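Local coordinates for protein glycogen synthase (Cyanobacterium sp. CLg1, PDB 6GNF) that belongs to the starch and bacterial glycogen synthase family, has two Rossmann-like domains facing each other across a cleft, and binds adenosine-5'-diphosphate, at residues T165-N170 with G189-A194; L176-L181 with A194-L199; Q339-L344 with D413-H418. All blocks are in the same frame, centred on the assembly; numbering follows the deposited sequence.

Contact 1: T165-N170 with G189-A194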
loop_
_atom_site.group_PDB
_atom_site.type_symbol
_atom_site.label_atom_id
_atom_site.label_comp_id
_atom_site.label_asym_id
_atom_site.label_seq_id
_atom_site.Cartn_x
_atom_site.Cartn_y
_atom_site.Cartn_z
ATOM N N THR A 165 6.601 24.900 1.583
ATOM C CA THR A 165 5.885 23.680 1.296
ATOM C C THR A 165 6.596 22.478 1.895
ATOM O O THR A 165 7.815 22.433 1.910
ATOM C CB THR A 165 5.761 23.511 -0.227
ATOM O OG1 THR A 165 4.918 24.560 -0.721
ATOM C CG2 THR A 165 5.176 22.148 -0.591
ATOM N N ILE A 166 5.811 21.532 2.405
ATOM C CA ILE A 166 6.305 20.236 2.834
ATOM C C ILE A 166 5.957 19.227 1.745
ATOM O O ILE A 166 4.782 18.972 1.485
ATOM C CB ILE A 166 5.654 19.800 4.161
ATOM C CG1 ILE A 166 6.028 20.774 5.280
ATOM C CG2 ILE A 166 6.089 18.390 4.549
ATOM C CD1 ILE A 166 5.221 20.595 6.543
ATOM N N PHE A 167 6.977 18.640 1.127
ATOM C CA PHE A 167 6.780 17.578 0.154
ATOM C C PHE A 167 6.746 16.226 0.868
ATOM O O PHE A 167 7.718 15.842 1.511
ATOM C CB PHE A 167 7.916 17.569 -0.873
ATOM C CG PHE A 167 7.903 18.745 -1.812
ATOM C CD1 PHE A 167 7.107 18.735 -2.949
ATOM C CD2 PHE A 167 8.696 19.857 -1.567
ATOM C CE1 PHE A 167 7.095 19.813 -3.814
ATOM C CE2 PHE A 167 8.688 20.935 -2.426
ATOM C CZ PHE A 167 7.890 20.911 -3.554
ATOM N N VAL A 168 5.643 15.495 0.728
ATOM C CA VAL A 168 5.556 14.130 1.244
ATOM C C VAL A 168 5.774 13.148 0.094
ATOM O O VAL A 168 4.944 13.024 -0.815
ATOM C CB VAL A 168 4.205 13.863 1.928
ATOM C CG1 VAL A 168 4.166 12.455 2.506
ATOM C CG2 VAL A 168 3.965 14.869 3.043
ATOM N N CYS A 169 6.940 12.510 0.106
ATOM C CA CYS A 169 7.343 11.563 -0.923
ATOM C C CYS A 169 6.949 10.156 -0.502
ATOM O O CYS A 169 7.464 9.630 0.483
ATOM C CB CYS A 169 8.854 11.635 -1.109
ATOM S SG CYS A 169 9.422 13.339 -1.342
ATOM N N ASN A 170 6.045 9.556 -1.266
ATOM C CA ASN A 170 5.537 8.237 -0.950
ATOM C C ASN A 170 6.321 7.165 -1.681
ATOM O O ASN A 170 6.380 7.155 -2.900
ATOM C CB ASN A 170 4.053 8.162 -1.301
ATOM C CG ASN A 170 3.217 9.022 -0.389
ATOM O OD1 ASN A 170 2.825 8.604 0.694
ATOM N ND2 ASN A 170 2.954 10.255 -0.811
ATOM N N GLY A 189 18.587 29.238 -4.322
ATOM C CA GLY A 189 17.746 30.014 -3.417
ATOM C C GLY A 189 16.240 29.894 -3.592
ATOM O O GLY A 189 15.510 30.741 -3.102
ATOM N N ILE A 190 15.770 28.828 -4.233
ATOM C CA ILE A 190 14.333 28.555 -4.337
ATOM C C ILE A 190 13.992 27.421 -3.378
ATOM O O ILE A 190 14.781 26.505 -3.189
ATOM C CB ILE A 190 13.942 28.153 -5.768
ATOM C CG1 ILE A 190 14.442 29.195 -6.767
ATOM C CG2 ILE A 190 12.431 28.025 -5.906
ATOM C CD1 ILE A 190 14.338 28.749 -8.208
ATOM N N PHE A 191 12.802 27.467 -2.788
ATOM C CA PHE A 191 12.368 26.460 -1.815
ATOM C C PHE A 191 13.323 26.365 -0.633
ATOM O O PHE A 191 13.497 25.291 -0.056
ATOM C CB PHE A 191 12.252 25.057 -2.451
ATOM C CG PHE A 191 11.026 24.851 -3.299
ATOM C CD1 PHE A 191 9.761 25.118 -2.807
ATOM C CD2 PHE A 191 11.140 24.331 -4.582
ATOM C CE1 PHE A 191 8.635 24.902 -3.589
ATOM C CE2 PHE A 191 10.018 24.111 -5.362
ATOM C CZ PHE A 191 8.765 24.395 -4.866
ATOM N N VAL A 192 13.949 27.476 -0.271
ATOM C CA VAL A 192 14.999 27.435 0.740
ATOM C C VAL A 192 14.477 26.909 2.078
ATOM O O VAL A 192 15.237 26.321 2.834
ATOM C CB VAL A 192 15.688 28.814 0.904
ATOM C CG1 VAL A 192 14.739 29.828 1.520
ATOM C CG2 VAL A 192 16.948 28.688 1.747
ATOM N N ASN A 193 13.195 27.142 2.364
ATOM C CA ASN A 193 12.554 26.668 3.597
ATOM C C ASN A 193 11.619 25.481 3.414
ATOM O O ASN A 193 11.006 25.038 4.378
ATOM C CB ASN A 193 11.775 27.803 4.259
ATOM C CG ASN A 193 12.671 28.937 4.692
ATOM O OD1 ASN A 193 12.497 30.075 4.274
ATOM N ND2 ASN A 193 13.653 28.625 5.522
ATOM N N ALA A 194 11.527 24.947 2.201
ATOM C CA ALA A 194 10.723 23.763 1.967
ATOM C C ALA A 194 11.310 22.573 2.714
ATOM O O ALA A 194 12.510 22.514 2.949
ATOM C CB ALA A 194 10.644 23.463 0.483
#
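Thr165 and Ala194 bring the two backbones together, their CA atoms 4.9 Å apart, just where a type I turn from Phe191 to Ala194 delivers the chain to strand 195-200. The turn is closed by a bond from Ala194 N to Phe191 O of 3.0 Å. Across the contact Ala194 CA approaches Thr165 O at 3.2 Å, a CA-H...O contact with a bent angle at H of 123°. Ala194 CB is 3.3 Å from Thr165 O, a tight approach that a small side chain fits. The rings of Phe167 and Phe191 make a T-shaped pair, centroids 5.4 Å apart and planes at 82°, with the edge of Phe167 directed at the face of Phe191; flat, buried apolar rings suit such a meeting. Phe167 CG stands anti to its carbonyl carbon (chi1 -70°), which carries CZ out to Phe191 CZ at 3.8 Å. Ala194 CB lies at the edge of the Phe167 ring, and Thr165 CG2 sits over the centre of one face, while Thr165 OG1 bonds to Gly162 O. With no conventional hydrogen bond between the two segments, cohesion rests on buried aromatic and methyl surfaces, while Phe191 N and O keep their own polar partners, Glu163 and Gln186.

Contact 2: L176-L181 with A194-L199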
loop_
_atom_site.group_PDB
_atom_site.type_symbol
_atom_site.label_atom_id
_atom_site.label_comp_id
_atom_site.label_asym_id
_atom_site.label_seq_id
_atom_site.Cartn_x
_atom_site.Cartn_y
_atom_site.Cartn_z
ATOM N N LEU A 176 13.765 10.227 -5.036
ATOM C CA LEU A 176 14.795 11.154 -5.530
ATOM C C LEU A 176 14.389 12.630 -5.406
ATOM O O LEU A 176 15.209 13.524 -5.579
ATOM C CB LEU A 176 15.142 10.871 -6.989
ATOM C CG LEU A 176 15.705 9.501 -7.348
ATOM C CD1 LEU A 176 15.845 9.422 -8.860
ATOM C CD2 LEU A 176 17.037 9.235 -6.681
ATOM N N LEU A 177 13.130 12.902 -5.104
ATOM C CA LEU A 177 12.662 14.290 -5.009
ATOM C C LEU A 177 13.501 15.174 -4.061
ATOM O O LEU A 177 13.760 16.339 -4.365
ATOM C CB LEU A 177 11.180 14.332 -4.620
ATOM C CG LEU A 177 10.543 15.721 -4.522
ATOM C CD1 LEU A 177 9.086 15.678 -4.962
ATOM C CD2 LEU A 177 10.659 16.286 -3.110
ATOM N N PRO A 178 13.912 14.637 -2.900
ATOM C CA PRO A 178 14.766 15.433 -2.015
ATOM C C PRO A 178 16.112 15.806 -2.632
ATOM O O PRO A 178 16.633 16.885 -2.353
ATOM C CB PRO A 178 14.967 14.525 -0.804
ATOM C CG PRO A 178 13.785 13.623 -0.805
ATOM C CD PRO A 178 13.484 13.383 -2.255
ATOM N N LEU A 179 16.645 14.946 -3.492
ATOM C CA LEU A 179 17.906 15.237 -4.163
ATOM C C LEU A 179 17.705 16.339 -5.193
ATOM O O LEU A 179 18.508 17.273 -5.271
ATOM C CB LEU A 179 18.502 13.990 -4.825
ATOM C CG LEU A 179 19.143 12.973 -3.874
ATOM C CD1 LEU A 179 18.108 12.261 -3.025
ATOM C CD2 LEU A 179 19.960 11.954 -4.647
ATOM N N TYR A 180 16.649 16.231 -5.995
ATOM C CA TYR A 180 16.345 17.256 -6.989
ATOM C C TYR A 180 16.003 18.595 -6.332
ATOM O O TYR A 180 16.403 19.647 -6.834
ATOM C CB TYR A 180 15.202 16.826 -7.903
ATOM C CG TYR A 180 15.556 15.693 -8.833
ATOM C CD1 TYR A 180 16.611 15.807 -9.727
ATOM C CD2 TYR A 180 14.829 14.510 -8.834
ATOM C CE1 TYR A 180 16.941 14.771 -10.589
ATOM C CE2 TYR A 180 15.150 13.467 -9.692
ATOM C CZ TYR A 180 16.206 13.597 -10.564
ATOM O OH TYR A 180 16.526 12.562 -11.416
ATOM N N LEU A 181 15.288 18.550 -5.211
ATOM C CA LEU A 181 14.979 19.758 -4.443
ATOM C C LEU A 181 16.254 20.519 -4.100
ATOM O O LEU A 181 16.329 21.738 -4.259
ATOM C CB LEU A 181 14.247 19.403 -3.145
ATOM C CG LEU A 181 13.959 20.560 -2.193
ATOM C CD1 LEU A 181 13.100 21.617 -2.871
ATOM C CD2 LEU A 181 13.290 20.071 -0.926
ATOM N N ALA A 194 11.527 24.947 2.201
ATOM C CA ALA A 194 10.723 23.763 1.967
ATOM C C ALA A 194 11.310 22.573 2.714
ATOM O O ALA A 194 12.510 22.514 2.949
ATOM C CB ALA A 194 10.644 23.463 0.483
ATOM N N LYS A 195 10.445 21.636 3.090
ATOM C CA LYS A 195 10.853 20.420 3.796
ATOM C C LYS A 195 10.412 19.185 3.022
ATOM O O LYS A 195 9.430 19.234 2.268
ATOM C CB LYS A 195 10.241 20.388 5.193
ATOM C CG LYS A 195 10.584 21.589 6.057
ATOM C CD LYS A 195 12.064 21.631 6.411
ATOM C CE LYS A 195 12.434 22.962 7.043
ATOM N NZ LYS A 195 13.813 22.926 7.588
ATOM N N THR A 196 11.139 18.085 3.199
ATOM C CA THR A 196 10.737 16.825 2.597
ATOM C C THR A 196 10.545 15.767 3.664
ATOM O O THR A 196 11.333 15.666 4.610
ATOM C CB THR A 196 11.767 16.302 1.585
ATOM O OG1 THR A 196 13.016 16.117 2.239
ATOM C CG2 THR A 196 11.949 17.284 0.466
ATOM N N VAL A 197 9.503 14.970 3.478
ATOM C CA VAL A 197 9.226 13.847 4.341
ATOM C C VAL A 197 9.161 12.603 3.468
ATOM O O VAL A 197 8.392 12.559 2.511
ATOM C CB VAL A 197 7.900 14.043 5.095
ATOM C CG1 VAL A 197 7.489 12.769 5.822
ATOM C CG2 VAL A 197 8.027 15.191 6.079
ATOM N N MET A 198 9.950 11.601 3.833
ATOM C CA MET A 198 9.949 10.325 3.153
ATOM C C MET A 198 8.916 9.461 3.876
ATOM O O MET A 198 9.079 9.148 5.050
ATOM C CB MET A 198 11.354 9.720 3.247
ATOM C CG MET A 198 11.687 8.663 2.221
ATOM S SD MET A 198 11.684 9.341 0.545
ATOM C CE MET A 198 10.518 8.175 -0.173
ATOM N N LEU A 199 7.800 9.172 3.215
ATOM C CA LEU A 199 6.782 8.300 3.790
ATOM C C LEU A 199 6.897 6.929 3.171
ATOM O O LEU A 199 6.583 6.734 1.998
ATOM C CB LEU A 199 5.378 8.865 3.585
ATOM C CG LEU A 199 4.222 8.054 4.190
ATOM C CD1 LEU A 199 4.477 7.724 5.656
ATOM C CD2 LEU A 199 2.904 8.795 4.050
#
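Thr196 meets three residues of the helix, Leu177, Pro178 and Leu181, and its own conformation divides the work between its branches. With chi1 at 59°, OG1 lies between the backbone N and the carbonyl carbon and turns to the proline, while CG2, beside the N, serves the leucines. Leu181 has CG anti to its backbone N (chi1 175°), which points its branched end at the strand, where CD2 meets Thr196 CG2 tip to tip at 3.4 Å, unusually tight for two carbons. Leu177, which also touches Phe167, slides past the threonine in the opposite direction, its CD2 3.9 Å from Thr196 CG2. Pro178 crosses at a slant, CB 3.9 Å from Thr196 OG1; this is packing, the hydroxyl bonding outside the two segments. A beta-branched threonine fits an extended strand; proline, with no N-H to give, costs nothing in a first helical turn, where no earlier helix carbonyl awaits one; leucines one turn apart present methyls on the same helix side. Axes of 177-181 and 195-199 pass 9.3 Å apart at 165°, nearly antiparallel, as expected of a beta-alpha-beta crossover in which helix 177-186 links the parallel neighbours 166-170 and 195-200 of a Rossmann-like domain.

Contact 3: Q339-L344 with D413-H418. With ADP (adenosine-5'-diphosphate), chain F.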
loop_
_atom_site.group_PDB
_atom_site.type_symbol
_atom_site.label_atom_id
_atom_site.label_comp_id
_atom_site.label_asym_id
_atom_site.label_seq_id
_atom_site.Cartn_x
_atom_site.Cartn_y
_atom_site.Cartn_z
ATOM N N GLN A 339 -22.187 -17.152 1.296
ATOM C CA GLN A 339 -22.182 -18.602 1.150
ATOM C C GLN A 339 -22.782 -19.028 -0.182
ATOM O O GLN A 339 -22.177 -19.828 -0.901
ATOM C CB GLN A 339 -22.929 -19.263 2.314
ATOM C CG GLN A 339 -22.145 -19.203 3.614
ATOM C CD GLN A 339 -22.892 -19.776 4.801
ATOM O OE1 GLN A 339 -24.118 -19.735 4.861
ATOM N NE2 GLN A 339 -22.148 -20.301 5.768
ATOM N N LYS A 340 -23.979 -18.529 -0.485
ATOM C CA LYS A 340 -24.632 -18.837 -1.754
ATOM C C LYS A 340 -23.829 -18.335 -2.951
ATOM O O LYS A 340 -23.689 -19.040 -3.943
ATOM C CB LYS A 340 -26.045 -18.254 -1.808
ATOM C CG LYS A 340 -26.653 -18.296 -3.202
ATOM C CD LYS A 340 -28.165 -18.332 -3.179
ATOM C CE LYS A 340 -28.709 -18.620 -4.569
ATOM N NZ LYS A 340 -28.306 -17.567 -5.544
ATOM N N GLU A 341 -23.319 -17.116 -2.868
ATOM C CA GLU A 341 -22.539 -16.548 -3.968
ATOM C C GLU A 341 -21.326 -17.419 -4.317
ATOM O O GLU A 341 -20.932 -17.500 -5.476
ATOM C CB GLU A 341 -22.077 -15.129 -3.617
ATOM C CG GLU A 341 -21.547 -14.320 -4.793
ATOM C CD GLU A 341 -22.627 -13.792 -5.712
ATOM O OE1 GLU A 341 -23.788 -14.243 -5.646
ATOM O OE2 GLU A 341 -22.297 -12.897 -6.515
ATOM N N CYS A 342 -20.744 -18.069 -3.312
ATOM C CA CYS A 342 -19.508 -18.828 -3.487
ATOM C C CYS A 342 -19.740 -20.321 -3.707
ATOM O O CYS A 342 -18.791 -21.085 -3.830
ATOM C CB CYS A 342 -18.610 -18.612 -2.267
ATOM S SG CYS A 342 -18.050 -16.896 -2.090
ATOM N N GLY A 343 -20.998 -20.738 -3.764
ATOM C CA GLY A 343 -21.336 -22.147 -3.954
ATOM C C GLY A 343 -21.139 -23.002 -2.712
ATOM O O GLY A 343 -21.080 -24.226 -2.807
ATOM N N LEU A 344 -21.061 -22.365 -1.546
ATOM C CA LEU A 344 -20.849 -23.073 -0.284
ATOM C C LEU A 344 -22.176 -23.416 0.367
ATOM O O LEU A 344 -23.177 -22.740 0.132
ATOM C CB LEU A 344 -20.033 -22.203 0.675
ATOM C CG LEU A 344 -18.711 -21.670 0.119
ATOM C CD1 LEU A 344 -18.079 -20.685 1.091
ATOM C CD2 LEU A 344 -17.762 -22.820 -0.187
ATOM N N ASP A 413 -12.353 -7.825 -7.800
ATOM C CA ASP A 413 -13.805 -7.772 -7.750
ATOM C C ASP A 413 -14.255 -7.075 -6.467
ATOM O O ASP A 413 -14.328 -7.700 -5.401
ATOM C CB ASP A 413 -14.358 -9.197 -7.829
ATOM C CG ASP A 413 -15.876 -9.239 -7.937
ATOM O OD1 ASP A 413 -16.537 -8.203 -7.701
ATOM O OD2 ASP A 413 -16.424 -10.313 -8.259
ATOM N N SER A 414 -14.568 -5.785 -6.576
ATOM C CA SER A 414 -14.973 -4.996 -5.412
ATOM C C SER A 414 -16.253 -5.521 -4.777
ATOM O O SER A 414 -16.358 -5.613 -3.554
ATOM C CB SER A 414 -15.127 -3.530 -5.777
ATOM O OG SER A 414 -13.839 -2.949 -5.836
ATOM N N LYS A 415 -17.224 -5.878 -5.605
ATOM C CA LYS A 415 -18.486 -6.411 -5.109
ATOM C C LYS A 415 -18.266 -7.626 -4.199
ATOM O O LYS A 415 -18.846 -7.706 -3.115
ATOM C CB LYS A 415 -19.400 -6.777 -6.282
ATOM C CG LYS A 415 -20.768 -7.311 -5.888
ATOM C CD LYS A 415 -21.712 -7.270 -7.081
ATOM C CE LYS A 415 -23.042 -7.942 -6.789
ATOM N NZ LYS A 415 -22.936 -9.429 -6.794
ATOM N N LEU A 416 -17.434 -8.567 -4.641
ATOM C CA LEU A 416 -17.174 -9.775 -3.859
ATOM C C LEU A 416 -16.333 -9.463 -2.616
ATOM O O LEU A 416 -16.502 -10.087 -1.574
ATOM C CB LEU A 416 -16.497 -10.845 -4.715
ATOM C CG LEU A 416 -16.396 -12.242 -4.091
ATOM C CD1 LEU A 416 -17.772 -12.817 -3.791
ATOM C CD2 LEU A 416 -15.622 -13.185 -5.000
ATOM N N ALA A 417 -15.428 -8.500 -2.725
ATOM C CA ALA A 417 -14.673 -8.043 -1.562
ATOM C C ALA A 417 -15.624 -7.547 -0.472
ATOM O O ALA A 417 -15.464 -7.886 0.705
ATOM C CB ALA A 417 -13.688 -6.948 -1.951
ATOM N N HIS A 418 -16.635 -6.784 -0.878
ATOM C CA HIS A 418 -17.627 -6.264 0.050
ATOM C C HIS A 418 -18.433 -7.405 0.666
ATOM O O HIS A 418 -18.639 -7.449 1.884
ATOM C CB HIS A 418 -18.536 -5.247 -0.649
ATOM C CG HIS A 418 -17.931 -3.881 -0.752
ATOM N ND1 HIS A 418 -18.049 -2.942 0.248
ATOM C CD2 HIS A 418 -17.179 -3.305 -1.719
ATOM C CE1 HIS A 418 -17.402 -1.845 -0.100
ATOM N NE2 HIS A 418 -16.865 -2.039 -1.290
HETATM P PB ADP F . -1.380 -4.041 0.012
HETATM O O1B ADP F . -0.119 -4.565 0.649
HETATM O O2B ADP F . -1.459 -2.540 -0.015
HETATM O O3B ADP F . -1.736 -4.732 -1.277
HETATM P PA ADP F . -3.448 -3.536 1.956
HETATM O O1A ADP F . -2.646 -2.400 2.578
HETATM O O2A ADP F . -4.308 -4.448 2.821
HETATM O O3A ADP F . -2.506 -4.512 1.070
HETATM O "O5'" ADP F . -4.403 -2.917 0.808
HETATM C "C5'" ADP F . -4.914 -3.725 -0.259
HETATM C "C4'" ADP F . -6.292 -3.190 -0.630
HETATM O "O4'" ADP F . -6.763 -3.725 -1.868
HETATM C "C3'" ADP F . -7.311 -3.576 0.421
HETATM O "O3'" ADP F . -8.136 -2.433 0.668
HETATM C "C2'" ADP F . -8.077 -4.727 -0.191
HETATM O "O2'" ADP F . -9.432 -4.660 0.244
HETATM C "C1'" ADP F . -7.943 -4.510 -1.688
HETATM N N9 ADP F . -7.797 -5.730 -2.529
HETATM C C8 ADP F . -6.704 -6.516 -2.631
HETATM N N7 ADP F . -6.905 -7.527 -3.520
HETATM C C5 ADP F . -8.147 -7.385 -4.013
HETATM C C6 ADP F . -9.006 -8.093 -4.985
HETATM N N6 ADP F . -8.569 -9.192 -5.631
HETATM N N1 ADP F . -10.248 -7.613 -5.208
HETATM C C2 ADP F . -10.720 -6.524 -4.579
HETATM N N3 ADP F . -9.989 -5.833 -3.685
HETATM C C4 ADP F . -8.725 -6.198 -3.366
#
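Glu341 and Cys342 meet Lys415 and Leu416 where the end of one helix faces the start of another in the Rossmann-like domain that contributes Asp413 and Ala417 to the ADP pocket. Helix 327-341 closes in a Schellman motif, with Gly343 supplying the positive phi; helix 414-423 opens with Asp413 as N-cap. The charged interaction is a long salt bridge, Glu341 OE2 to Lys415 NZ at 3.5 Å. Both residues are exposed, where long charged chains can pair near solvent; they cross at about a right angle, Glu341 bending at chi2 (76°) and Lys415 only at chi4 (-76°), which turns the ammonium toward the carboxylate. Beneath it the contacts are apolar: Leu416 CD1 lies 4.2 Å from Glu341 CG and 4.4 Å from Cys342 SG. Leucine and cysteine suit this buried level, where Leu385 and Val409 also pack on Leu416. The side-chain hydrogen bond within 413-418 is a weak, fairly straight capping bond from Leu416 N to Asp413 OD1 at 3.2 Å; Asp413 OD2 pairs with Arg411. Toward the ligand, Asp413 N gives a weak bond to ADP N1 at 3.3 Å, and the small Ala417 brings its CB to 4.0 Å from ADP C2.

How the contacts relate
Contacts 1 and 2 are both buried and belong to one beta-alpha-beta unit. They share Ala194, their centres lie 7 Å apart, and strands 166-170 and 195-200 are joined between them by backbone bonds such as Phe167 N to Lys195 O. Their chemistry differs by place: contact 1, at the turn entering the second strand, is aromatic, whereas contact 2, between helix and sheet, is aliphatic around a threonine. Contact 3 lies on the opposite side of the chain's centre, its centre about 46 Å from that of contact 1 and 43 Å from that of contact 2. Only partly buried, it combines a salt bridge between exposed residues with an apolar layer beneath, and alone among the three includes ADP-pocket residues.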